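Local coordinates for De Novo Protein OR329 (Artificial gene, PDB 4HXT) that is a computationally designed armadillo-repeat-like helical protein, probably made as a scaffold for self-assembling homo-oligomers, at residues Gly128-Leu133 with Lys164-Ala169. Sequence-based numbering, arbitrary orientation.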
loop_
_atom_site.group_PDB
_atom_site.type_symbol
_atom_site.label_atom_id
_atom_site.label_comp_id
_atom_site.label_asym_id
_atom_site.label_seq_id
_atom_site.Cartn_x
_atom_site.Cartn_y
_atom_site.Cartn_z
ATOM N N GLY A 128 17.119 2.262 6.055
ATOM C CA GLY A 128 18.070 2.703 5.049
ATOM C C GLY A 128 18.477 1.596 4.090
ATOM O O GLY A 128 19.537 1.655 3.469
ATOM N N GLY A 129 17.628 0.583 3.956
ATOM C CA GLY A 129 17.945 -0.524 3.072
ATOM C C GLY A 129 17.924 -0.197 1.589
ATOM O O GLY A 129 18.615 -0.844 0.804
ATOM N N VAL A 130 17.146 0.809 1.196
ATOM C CA VAL A 130 17.045 1.165 -0.212
ATOM C C VAL A 130 18.372 1.624 -0.804
ATOM O O VAL A 130 18.770 1.165 -1.876
ATOM C CB VAL A 130 15.986 2.262 -0.443
ATOM C CG1 VAL A 130 15.950 2.640 -1.920
ATOM C CG2 VAL A 130 14.619 1.759 -0.003
ATOM N N GLU A 131 19.049 2.538 -0.117
ATOM C CA GLU A 131 20.334 3.027 -0.603
ATOM C C GLU A 131 21.357 1.896 -0.702
ATOM O O GLU A 131 22.144 1.842 -1.650
ATOM C CB GLU A 131 20.862 4.129 0.316
ATOM C CG GLU A 131 22.350 4.380 0.170
ATOM C CD GLU A 131 22.807 5.609 0.923
ATOM O OE1 GLU A 131 22.331 5.820 2.058
ATOM O OE2 GLU A 131 23.647 6.358 0.380
ATOM N N VAL A 132 21.353 0.990 0.271
ATOM C CA VAL A 132 22.297 -0.126 0.239
ATOM C C VAL A 132 21.964 -1.047 -0.935
ATOM O O VAL A 132 22.852 -1.464 -1.680
ATOM C CB VAL A 132 22.260 -0.942 1.554
ATOM C CG1 VAL A 132 23.234 -2.113 1.463
ATOM C CG2 VAL A 132 22.630 -0.046 2.735
ATOM N N LEU A 133 20.680 -1.356 -1.102
ATOM C CA LEU A 133 20.238 -2.223 -2.196
ATOM C C LEU A 133 20.603 -1.636 -3.554
ATOM O O LEU A 133 20.966 -2.367 -4.477
ATOM C CB LEU A 133 18.726 -2.451 -2.123
ATOM C CG LEU A 133 18.265 -3.337 -0.964
ATOM C CD1 LEU A 133 16.752 -3.304 -0.856
ATOM C CD2 LEU A 133 18.761 -4.760 -1.174
ATOM N N LYS A 164 9.892 7.119 -3.500
ATOM C CA LYS A 164 10.675 8.335 -3.341
ATOM C C LYS A 164 12.066 7.973 -2.831
ATOM O O LYS A 164 13.052 8.573 -3.244
ATOM C CB LYS A 164 9.988 9.271 -2.357
ATOM C CG LYS A 164 10.730 10.573 -2.087
ATOM C CD LYS A 164 9.981 11.396 -1.048
ATOM C CE LYS A 164 10.471 12.840 -0.960
ATOM N NZ LYS A 164 11.771 12.993 -0.249
ATOM N N ALA A 165 12.137 6.985 -1.946
ATOM C CA ALA A 165 13.413 6.540 -1.387
ATOM C C ALA A 165 14.315 5.976 -2.488
ATOM O O ALA A 165 15.527 6.215 -2.497
ATOM C CB ALA A 165 13.171 5.492 -0.294
ATOM N N ILE A 166 13.722 5.236 -3.421
ATOM C CA ILE A 166 14.483 4.663 -4.521
ATOM C C ILE A 166 15.002 5.782 -5.410
ATOM O O ILE A 166 16.147 5.761 -5.851
ATOM C CB ILE A 166 13.613 3.712 -5.379
ATOM C CG1 ILE A 166 13.155 2.518 -4.535
ATOM C CG2 ILE A 166 14.407 3.239 -6.598
ATOM C CD1 ILE A 166 12.224 1.556 -5.265
ATOM N N VAL A 167 14.147 6.758 -5.674
ATOM C CA VAL A 167 14.513 7.889 -6.514
ATOM C C VAL A 167 15.615 8.727 -5.866
ATOM O O VAL A 167 16.597 9.078 -6.521
ATOM C CB VAL A 167 13.282 8.788 -6.793
ATOM C CG1 VAL A 167 13.696 10.025 -7.586
ATOM C CG2 VAL A 167 12.232 7.995 -7.571
ATOM N N ASP A 168 15.454 9.036 -4.579
ATOM C CA ASP A 168 16.439 9.850 -3.868
ATOM C C ASP A 168 17.790 9.164 -3.787
ATOM O O ASP A 168 18.823 9.826 -3.745
ATOM C CB ASP A 168 15.956 10.187 -2.454
ATOM C CG ASP A 168 14.713 11.057 -2.452
ATOM O OD1 ASP A 168 14.359 11.605 -3.514
ATOM O OD2 ASP A 168 14.089 11.196 -1.378
ATOM N N ALA A 169 17.781 7.836 -3.765
ATOM C CA ALA A 169 19.017 7.069 -3.697
ATOM C C ALA A 169 19.677 6.934 -5.070
ATOM O O ALA A 169 20.737 6.329 -5.193
ATOM C CB ALA A 169 18.740 5.685 -3.116
#
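Neighbouring repeats of an armadillo-like helical stack meet where V130, in the first turn of helix 129-136, packs on A165 and I166 in the last turns of helix 160-168 and on A169 just beyond it. V130 does most of the work, dividing its two methyls between partners. CG1, anti to the backbone N (chi1 178°), lies against the backbone of the other helix, 3.6 Å from I166 CA and equally 3.6 Å from A165 O. The same methyl touches I166 CG1 at 3.8 Å, although the CB of I166 points away from helix 129-136, and lies 4.3 Å from A169 CB. CG2 of V130 instead meets A165 CB at 4.0 Å. One residue further on, the backbone itself is the surface: A169 CB rests 4.0 Å from E131 CA. A165 and A169 each present only a CB methyl, consistent with the short backbone separation. V125 of helix 118-126 touches both V130 and A165, while I166 continues onto I155 of helix 142-155. No hydrogen bond or salt bridge crosses between the segments, and the A165 carbonyl accepts a backbone bond from A169 N at the close of its own helix; between the two segments the contact is therefore van der Waals packing, mainly apolar.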